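Local coordinates for protein transcriptional regulator, putative (PDB 2R5F) that probably acts as a SorC-family transcriptional regulator, sensing a sugar through the putative sugar-binding domain present here and binding DNA through another part of the protein, at residues Ala46-His49 with Tyr50-Ser54; Glu139-Glu142 with Val143-Val146; Leu147-Phe150 with Asp151-Thr154; Ile253-Val256 with Gly257-Arg260. All blocks are in the same frame, centred on the assembly; numbering follows the deposited sequence.

Contact 1: residues Ala46-His49 with Tyr50-Ser54; sequences AAAH and YLETS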
loop_
_atom_site.group_PDB
_atom_site.type_symbol
_atom_site.label_atom_id
_atom_site.label_comp_id
_atom_site.label_asym_id
_atom_site.label_seq_id
_atom_site.Cartn_x
_atom_site.Cartn_y
_atom_site.Cartn_z
ATOM N N ALA A 46 1.169 -8.118 -10.397
ATOM C CA ALA A 46 1.634 -9.099 -9.421
ATOM C C ALA A 46 0.789 -9.001 -8.139
ATOM O O ALA A 46 0.443 -10.024 -7.538
ATOM C CB ALA A 46 3.126 -8.884 -9.124
ATOM N N ALA A 47 0.447 -7.771 -7.749
ATOM C CA ALA A 47 -0.412 -7.487 -6.577
ATOM C C ALA A 47 -1.804 -8.102 -6.705
ATOM O O ALA A 47 -2.314 -8.724 -5.755
ATOM C CB ALA A 47 -0.537 -5.970 -6.368
ATOM N N ALA A 48 -2.408 -7.942 -7.890
ATOM C CA ALA A 48 -3.700 -8.544 -8.172
ATOM C C ALA A 48 -3.662 -10.047 -7.939
ATOM O O ALA A 48 -4.559 -10.607 -7.290
ATOM C CB ALA A 48 -4.155 -8.220 -9.609
ATOM N N HIS A 49 -2.624 -10.691 -8.479
ATOM C CA HIS A 49 -2.446 -12.145 -8.398
ATOM C C HIS A 49 -2.235 -12.585 -6.949
ATOM O O HIS A 49 -2.826 -13.563 -6.508
ATOM C CB HIS A 49 -1.258 -12.607 -9.271
ATOM C CG HIS A 49 -1.530 -12.602 -10.748
ATOM N ND1 HIS A 49 -2.170 -11.562 -11.392
ATOM C CD2 HIS A 49 -1.212 -13.499 -11.713
ATOM C CE1 HIS A 49 -2.252 -11.829 -12.685
ATOM N NE2 HIS A 49 -1.674 -12.998 -12.908
ATOM N N TYR A 50 -1.375 -11.861 -6.230
ATOM C CA TYR A 50 -1.120 -12.070 -4.792
ATOM C C TYR A 50 -2.419 -12.123 -3.975
ATOM O O TYR A 50 -2.618 -13.008 -3.129
ATOM C CB TYR A 50 -0.223 -10.950 -4.244
ATOM C CG TYR A 50 0.049 -11.063 -2.755
ATOM C CD1 TYR A 50 1.089 -11.863 -2.272
ATOM C CD2 TYR A 50 -0.744 -10.397 -1.832
ATOM C CE1 TYR A 50 1.324 -11.994 -0.909
ATOM C CE2 TYR A 50 -0.505 -10.515 -0.453
ATOM C CZ TYR A 50 0.526 -11.314 -0.005
ATOM O OH TYR A 50 0.756 -11.437 1.356
ATOM N N LEU A 51 -3.291 -11.160 -4.242
ATOM C CA LEU A 51 -4.544 -10.999 -3.538
ATOM C C LEU A 51 -5.507 -12.101 -3.964
ATOM O O LEU A 51 -6.338 -12.528 -3.172
ATOM C CB LEU A 51 -5.127 -9.626 -3.865
ATOM C CG LEU A 51 -5.514 -8.774 -2.668
ATOM C CD1 LEU A 51 -4.304 -8.077 -2.148
ATOM C CD2 LEU A 51 -6.625 -7.774 -3.027
ATOM N N GLU A 52 -5.391 -12.561 -5.211
ATOM C CA GLU A 52 -6.131 -13.736 -5.698
ATOM C C GLU A 52 -5.723 -15.049 -5.043
ATOM O O GLU A 52 -6.512 -15.969 -4.983
ATOM C CB GLU A 52 -5.926 -13.919 -7.198
ATOM C CG GLU A 52 -6.871 -13.150 -8.081
ATOM C CD GLU A 52 -6.217 -12.752 -9.397
ATOM O OE1 GLU A 52 -5.572 -13.618 -10.048
ATOM O OE2 GLU A 52 -6.351 -11.563 -9.771
ATOM N N THR A 53 -4.484 -15.165 -4.590
ATOM C CA THR A 53 -4.034 -16.427 -4.037
ATOM C C THR A 53 -3.740 -16.388 -2.534
ATOM O O THR A 53 -3.645 -17.428 -1.889
ATOM C CB THR A 53 -2.834 -17.002 -4.833
ATOM O OG1 THR A 53 -1.639 -16.273 -4.541
ATOM C CG2 THR A 53 -3.105 -16.954 -6.348
ATOM N N SER A 54 -3.608 -15.182 -1.984
ATOM C CA SER A 54 -3.177 -14.996 -0.595
ATOM C C SER A 54 -4.203 -14.277 0.244
ATOM O O SER A 54 -3.963 -14.034 1.414
ATOM C CB SER A 54 -1.838 -14.243 -0.520
ATOM O OG SER A 54 -0.845 -14.913 -1.290
#

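Contact 2: residues Glu139-Glu142 with Val143-Val146; sequences EMEE and VKEV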
loop_
_atom_site.group_PDB
_atom_site.type_symbol
_atom_site.label_atom_id
_atom_site.label_comp_id
_atom_site.label_asym_id
_atom_site.label_seq_id
_atom_site.Cartn_x
_atom_site.Cartn_y
_atom_site.Cartn_z
ATOM N N GLU A 139 -21.385 14.156 8.910
ATOM C CA GLU A 139 -20.132 13.749 8.238
ATOM C C GLU A 139 -18.946 13.562 9.205
ATOM O O GLU A 139 -17.935 12.972 8.852
ATOM C CB GLU A 139 -19.782 14.704 7.089
ATOM C CG GLU A 139 -20.960 14.982 6.131
ATOM C CD GLU A 139 -21.741 16.240 6.486
ATOM O OE1 GLU A 139 -21.183 17.345 6.325
ATOM O OE2 GLU A 139 -22.911 16.142 6.922
HETATM N N MSE A 140 -19.085 14.063 10.430
HETATM C CA MSE A 140 -18.131 13.747 11.497
HETATM C C MSE A 140 -18.271 12.279 11.921
HETATM O O MSE A 140 -17.296 11.627 12.246
HETATM C CB MSE A 140 -18.349 14.674 12.696
HETATM C CG MSE A 140 -18.066 16.143 12.419
HETATM SE SE MSE A 140 -18.687 17.280 13.841
HETATM C CE MSE A 140 -18.400 19.047 13.041
ATOM N N GLU A 141 -19.494 11.763 11.885
ATOM C CA GLU A 141 -19.796 10.401 12.324
ATOM C C GLU A 141 -19.396 9.366 11.276
ATOM O O GLU A 141 -18.987 8.255 11.606
ATOM C CB GLU A 141 -21.290 10.261 12.654
ATOM C CG GLU A 141 -21.537 9.678 14.027
ATOM C CD GLU A 141 -21.116 10.618 15.137
ATOM O OE1 GLU A 141 -20.536 10.141 16.132
ATOM O OE2 GLU A 141 -21.366 11.837 15.013
ATOM N N GLU A 142 -19.552 9.754 10.018
ATOM C CA GLU A 142 -19.014 9.019 8.884
ATOM C C GLU A 142 -17.515 8.823 8.964
ATOM O O GLU A 142 -17.029 7.769 8.599
ATOM C CB GLU A 142 -19.320 9.755 7.589
ATOM C CG GLU A 142 -20.768 10.125 7.376
ATOM C CD GLU A 142 -20.996 10.575 5.960
ATOM O OE1 GLU A 142 -20.197 10.153 5.068
ATOM O OE2 GLU A 142 -21.951 11.348 5.744
ATOM N N VAL A 143 -16.782 9.841 9.431
ATOM C CA VAL A 143 -15.327 9.738 9.585
ATOM C C VAL A 143 -14.951 8.773 10.709
ATOM O O VAL A 143 -14.003 7.997 10.561
ATOM C CB VAL A 143 -14.655 11.138 9.791
ATOM C CG1 VAL A 143 -13.233 10.998 10.239
ATOM C CG2 VAL A 143 -14.725 11.972 8.504
ATOM N N LYS A 144 -15.688 8.830 11.827
ATOM C CA LYS A 144 -15.435 7.965 12.996
ATOM C C LYS A 144 -15.731 6.499 12.703
ATOM O O LYS A 144 -15.136 5.612 13.304
ATOM C CB LYS A 144 -16.254 8.403 14.226
ATOM C CG LYS A 144 -15.982 9.824 14.729
ATOM C CD LYS A 144 -16.441 10.070 16.178
ATOM C CE LYS A 144 -17.838 9.510 16.504
ATOM N NZ LYS A 144 -18.359 10.004 17.855
ATOM N N GLU A 145 -16.677 6.273 11.801
ATOM C CA GLU A 145 -17.018 4.942 11.299
ATOM C C GLU A 145 -15.795 4.260 10.644
ATOM O O GLU A 145 -15.474 3.102 10.940
ATOM C CB GLU A 145 -18.199 5.090 10.321
ATOM C CG GLU A 145 -18.636 3.825 9.617
ATOM C CD GLU A 145 -19.878 3.197 10.217
ATOM O OE1 GLU A 145 -19.725 2.196 10.968
ATOM O OE2 GLU A 145 -20.999 3.696 9.940
ATOM N N VAL A 146 -15.092 5.005 9.793
ATOM C CA VAL A 146 -13.849 4.536 9.202
ATOM C C VAL A 146 -12.762 4.412 10.271
ATOM O O VAL A 146 -12.103 3.379 10.347
ATOM C CB VAL A 146 -13.381 5.446 8.043
ATOM C CG1 VAL A 146 -11.983 5.061 7.567
ATOM C CG2 VAL A 146 -14.355 5.377 6.894
#

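Contact 3: residues Leu147-Phe150 with Asp151-Thr154; sequences LHRF and DSIT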
loop_
_atom_site.group_PDB
_atom_site.type_symbol
_atom_site.label_atom_id
_atom_site.label_comp_id
_atom_site.label_asym_id
_atom_site.label_seq_id
_atom_site.Cartn_x
_atom_site.Cartn_y
_atom_site.Cartn_z
ATOM N N LEU A 147 -12.594 5.447 11.099
ATOM C CA LEU A 147 -11.587 5.411 12.174
ATOM C C LEU A 147 -11.752 4.184 13.066
ATOM O O LEU A 147 -10.775 3.580 13.492
ATOM C CB LEU A 147 -11.625 6.682 13.040
ATOM C CG LEU A 147 -11.137 8.018 12.487
ATOM C CD1 LEU A 147 -11.415 9.172 13.485
ATOM C CD2 LEU A 147 -9.642 7.974 12.095
ATOM N N HIS A 148 -13.001 3.825 13.338
ATOM C CA HIS A 148 -13.326 2.666 14.145
ATOM C C HIS A 148 -12.753 1.364 13.554
ATOM O O HIS A 148 -12.324 0.455 14.287
ATOM C CB HIS A 148 -14.844 2.578 14.289
ATOM C CG HIS A 148 -15.310 1.401 15.080
ATOM N ND1 HIS A 148 -15.289 1.376 16.457
ATOM C CD2 HIS A 148 -15.825 0.211 14.688
ATOM C CE1 HIS A 148 -15.762 0.216 16.881
ATOM N NE2 HIS A 148 -16.092 -0.511 15.828
ATOM N N ARG A 149 -12.749 1.288 12.229
ATOM C CA ARG A 149 -12.356 0.083 11.521
ATOM C C ARG A 149 -10.851 -0.186 11.569
ATOM O O ARG A 149 -10.444 -1.343 11.469
ATOM C CB ARG A 149 -12.814 0.130 10.060
ATOM C CG ARG A 149 -14.276 0.485 9.795
ATOM C CD ARG A 149 -15.276 -0.449 10.469
ATOM N NE ARG A 149 -14.789 -1.825 10.577
ATOM C CZ ARG A 149 -15.280 -2.741 11.415
ATOM N NH1 ARG A 149 -14.748 -3.965 11.438
ATOM N NH2 ARG A 149 -16.289 -2.442 12.231
ATOM N N PHE A 150 -10.040 0.866 11.729
ATOM C CA PHE A 150 -8.569 0.733 11.731
ATOM C C PHE A 150 -8.086 -0.398 12.623
ATOM O O PHE A 150 -7.135 -1.101 12.295
ATOM C CB PHE A 150 -7.858 2.027 12.159
ATOM C CG PHE A 150 -7.915 3.140 11.141
ATOM C CD1 PHE A 150 -8.507 2.953 9.903
ATOM C CD2 PHE A 150 -7.364 4.376 11.437
ATOM C CE1 PHE A 150 -8.566 3.990 8.971
ATOM C CE2 PHE A 150 -7.407 5.426 10.524
ATOM C CZ PHE A 150 -8.007 5.234 9.290
ATOM N N ASP A 151 -8.751 -0.583 13.753
ATOM C CA ASP A 151 -8.297 -1.577 14.702
ATOM C C ASP A 151 -8.637 -3.021 14.301
ATOM O O ASP A 151 -8.039 -3.966 14.824
ATOM C CB ASP A 151 -8.792 -1.213 16.103
ATOM C CG ASP A 151 -8.061 0.003 16.664
ATOM O OD1 ASP A 151 -6.909 -0.169 17.128
ATOM O OD2 ASP A 151 -8.628 1.125 16.613
ATOM N N SER A 152 -9.572 -3.181 13.362
ATOM C CA SER A 152 -9.941 -4.510 12.861
ATOM C C SER A 152 -9.077 -4.918 11.656
ATOM O O SER A 152 -8.968 -6.110 11.340
ATOM C CB SER A 152 -11.444 -4.582 12.516
ATOM O OG SER A 152 -12.263 -3.925 13.486
ATOM N N ILE A 153 -8.458 -3.948 10.993
ATOM C CA ILE A 153 -7.682 -4.246 9.770
ATOM C C ILE A 153 -6.597 -5.309 9.945
ATOM O O ILE A 153 -5.821 -5.263 10.893
ATOM C CB ILE A 153 -7.120 -2.980 9.127
ATOM C CG1 ILE A 153 -8.268 -2.200 8.467
ATOM C CG2 ILE A 153 -6.061 -3.319 8.071
ATOM C CD1 ILE A 153 -7.963 -0.759 8.396
ATOM N N THR A 154 -6.578 -6.271 9.025
ATOM C CA THR A 154 -5.669 -7.397 9.072
ATOM C C THR A 154 -4.699 -7.427 7.900
ATOM O O THR A 154 -3.659 -8.052 7.992
ATOM C CB THR A 154 -6.438 -8.729 9.127
ATOM O OG1 THR A 154 -7.106 -8.955 7.883
ATOM C CG2 THR A 154 -7.445 -8.708 10.236
#

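Contact 4: residues Ile253-Val256 with Gly257-Arg260; sequences ITDV and GTAR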
loop_
_atom_site.group_PDB
_atom_site.type_symbol
_atom_site.label_atom_id
_atom_site.label_comp_id
_atom_site.label_asym_id
_atom_site.label_seq_id
_atom_site.Cartn_x
_atom_site.Cartn_y
_atom_site.Cartn_z
ATOM N N ILE A 253 6.208 -5.807 -2.905
ATOM C CA ILE A 253 6.255 -6.135 -4.321
ATOM C C ILE A 253 6.880 -4.958 -5.076
ATOM O O ILE A 253 6.427 -3.826 -4.945
ATOM C CB ILE A 253 4.865 -6.435 -4.898
ATOM C CG1 ILE A 253 4.195 -7.573 -4.074
ATOM C CG2 ILE A 253 5.005 -6.774 -6.384
ATOM C CD1 ILE A 253 2.699 -7.829 -4.454
ATOM N N THR A 254 7.956 -5.240 -5.822
ATOM C CA THR A 254 8.742 -4.199 -6.438
ATOM C C THR A 254 9.413 -4.730 -7.690
ATOM O O THR A 254 9.434 -5.931 -7.939
ATOM C CB THR A 254 9.809 -3.610 -5.433
ATOM O OG1 THR A 254 10.325 -2.398 -5.978
ATOM C CG2 THR A 254 10.961 -4.570 -5.143
ATOM N N ASP A 255 9.983 -3.846 -8.483
ATOM C CA ASP A 255 10.650 -4.272 -9.733
ATOM C C ASP A 255 12.119 -4.649 -9.509
ATOM O O ASP A 255 12.671 -4.391 -8.432
ATOM C CB ASP A 255 10.543 -3.143 -10.773
ATOM C CG ASP A 255 11.170 -1.854 -10.277
ATOM O OD1 ASP A 255 10.595 -1.236 -9.368
ATOM O OD2 ASP A 255 12.255 -1.488 -10.770
ATOM N N VAL A 256 12.754 -5.237 -10.532
ATOM C CA VAL A 256 14.163 -5.649 -10.469
ATOM C C VAL A 256 15.130 -4.491 -10.184
ATOM O O VAL A 256 16.027 -4.620 -9.383
ATOM C CB VAL A 256 14.684 -6.330 -11.816
ATOM C CG1 VAL A 256 16.100 -6.859 -11.630
ATOM C CG2 VAL A 256 13.820 -7.429 -12.262
ATOM N N GLY A 257 14.978 -3.379 -10.880
ATOM C CA GLY A 257 15.941 -2.272 -10.740
ATOM C C GLY A 257 15.898 -1.769 -9.316
ATOM O O GLY A 257 16.948 -1.597 -8.687
ATOM N N THR A 258 14.687 -1.563 -8.803
ATOM C CA THR A 258 14.482 -1.120 -7.435
ATOM C C THR A 258 15.073 -2.112 -6.448
ATOM O O THR A 258 15.742 -1.716 -5.516
ATOM C CB THR A 258 12.979 -0.892 -7.102
ATOM O OG1 THR A 258 12.440 0.077 -8.018
ATOM C CG2 THR A 258 12.813 -0.357 -5.662
ATOM N N ALA A 259 14.797 -3.393 -6.654
ATOM C CA ALA A 259 15.265 -4.438 -5.766
ATOM C C ALA A 259 16.785 -4.457 -5.742
ATOM O O ALA A 259 17.382 -4.668 -4.692
ATOM C CB ALA A 259 14.716 -5.793 -6.205
ATOM N N ARG A 260 17.400 -4.230 -6.904
ATOM C CA ARG A 260 18.859 -4.131 -7.012
ATOM C C ARG A 260 19.412 -2.877 -6.322
ATOM O O ARG A 260 20.411 -2.951 -5.639
ATOM C CB ARG A 260 19.315 -4.275 -8.469
ATOM C CG ARG A 260 19.372 -5.766 -8.939
ATOM C CD ARG A 260 19.652 -5.951 -10.436
ATOM N NE ARG A 260 19.509 -7.362 -10.853
ATOM C CZ ARG A 260 19.361 -7.770 -12.120
ATOM N NH1 ARG A 260 19.223 -9.065 -12.402
ATOM N NH2 ARG A 260 19.333 -6.887 -13.116
HETATM O O HOH W 1 13.105 -2.486 -13.223
#

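Contact 1: residues Ala46-His49 with Tyr50-Ser54
E52 folds back along helix 36-54 against A48 and H49. Its CB lies 3.2 Å from O of H49. Its carboxylate is turned to the preceding turn of the helix. OE2 of E52 is 3.2 Å from O of A48; both are acceptors, so no hydrogen bond joins them. The same OE2 lies 4.0 Å from CB of A48. The ring of H49 has two modelled positions. In one of them OE1 of E52 lies over a ring face, so that approach is doubtful.

Y50 leaves the helix in another direction. Its CG is anti to the backbone N (chi1 178°), which carries the ring away from A46-H49. CB stays close and lies 3.4 Å from O of A47. S54 CB covers one ring face, 3.7 Å above its centre. The OH at the far end is hydrogen-bonded to R226.

The backbone follows the i to i+4 pattern. N of Y50 donates to O of A46 at 2.9 Å, and L51 and E52 repeat the step to A47 and A48. The bond from T53 to H49 is weak. Small A46 and A47 with larger Y50 and L51 face strands 24-28, 226-230 and 251-255, while H49 and E52 are exposed. This is an amphipathic helix packed on the sheet of a Rossmann-like alpha/beta domain.

Contact 2: residues Glu139-Glu142 with Val143-Val146
Backbone hydrogen bonds join E139-E142 to V143-V146 along helix 138-149. N of K144 donates to O of M140, a selenomethionine, at 3.3 Å. N of E145 donates to O of E141 at a shorter 3.0 Å. The bond from V143 N to E139 O is weak and long at 3.4 Å. The turn is therefore held less tightly at its start than two residues further on.

A salt bridge between E141 and K144 is tentative. The two side chains run side by side on the outside of the helix. The E141 chain bends at chi2 (68°) and the K144 chain at chi3 (-44°), and these bends bring the charged ends together. OE1 of E141 and NZ of K144 are modelled 2.8 Å apart, but OE1 is crowded and its place is less sure. OE2 of E141 also has a long, weak ion pair with R136, which lies before the helix.

The remaining contacts are van der Waals. CG2 of V143 is anti to its own carbonyl carbon, beside the backbone N, and rests 3.4 Å from O of E139. CG of K144 lies against O of M140 at 3.3 Å. CB of E145 is 3.4 Å from O of E142. V146 is buried and turns to L122 and F120, and E145 also touches F120.

Four glutamates and one lysine make these two turns strongly acidic. With most of the residues exposed, K144 could offset some of that negative charge, and solvent would probably screen much of the rest.

Contact 3: residues Leu147-Phe150 with Asp151-Thr154
F150 and I153 lie side by side where helix 138-149 runs out into a turn. CD1 of the phenylalanine meets CD1 of the isoleucine at 4.0 Å. The methyl comes to the ring obliquely. CA of L147 lies over the centre of one ring face, 4.3 Å above the plane. Both side chains continue onto L92 and M216.

D151 follows directly. Its CB packs on C of F150 at 3.6 Å, while the residue stays exposed.

R149 takes the other side. Its chain bends at chi2 (-58°) and again at chi3, which brings NH1 to 3.2 Å from OG of S152. The angle is too poor for a hydrogen bond. NH1 instead makes a salt bridge with E88, and R149 makes a cation-pi contact with F120.

The carbonyl of R149 gathers the turn. N of S152 donates to it at 2.8 Å from above the carbonyl plane, 47° out of it. N of I153 adds a weak bond to the same oxygen and another to O of F150.

One backbone oxygen thus takes one firm N-H bond and a second, weak one after the helix. The arginine's positive charge is met by E88 beyond the turn, while the apolar pair is buried beside strand 88-94.

Contact 4: residues Ile253-Val256 with Gly257-Arg260
D255 and T258 make the main polar contact between the end of strand 251-255 and the helix after it. G257 N donates to a water at 3.1 Å, and that water donates to OD2 of D255.

T258 is gripped twice. Its N donates to OD2 of D255 at 3.1 Å, from 55° above the carboxylate plane. Its OG1 donates to OD1 at 2.6 Å and meets that oxygen on the syn side. D255 is the N-cap, and its CG stands between the backbone N and the carbonyl carbon (chi1 59°), which turns the carboxylate toward the helix start. Both of its oxygens are engaged, and the helix end would probably favour the negative charge. OG1 of T258 also accepts from N of G233. CG2 of T258 packs 3.2 Å from OG1 of T254, whose hydroxyl is bonded to O of A231.

A259 N donates to O of D255 at 2.9 Å, and its CB touches CG2 of T254. R260 N bonds O of V256 in the next step. The R260 side chain is extended and runs beside V256. CG1 of V256 lies over the centre of the guanidinium face, 3.4 Å above it. A sulfate, probably from the crystallisation liquor, lies near NH1 of R260, a long and weak pairing outside the two segments.

The strand pairs in parallel with strands 24-28 and 226-230. I253 reaches helix 36-54, and V256 and A259 pack on V27. A259 and R260 meet L12 of helix 10-20.

Contacts 1 and 4 touch directly. I253 of contact 4 packs its CD1 on A47 CA of contact 1 at 3.8 Å and its CG2 on A46 CB at 3.9 Å. Helix 36-54 thus lies against strand 251-255. Contacts 2 and 3 follow each other on helix 138-149, with centres 13 Å apart; contact 2 is exposed and contact 3 leads toward strand 155-162. Contacts 2 and 4 lie on opposite sides of the chain's centre, their centres 38 Å apart. Contacts 1 and 3 come within about 9 Å at their nearest atoms. The sulfate near contact 4 is probably a crystallisation ion and need not mark a site. None of the four contacts holds a bound sugar.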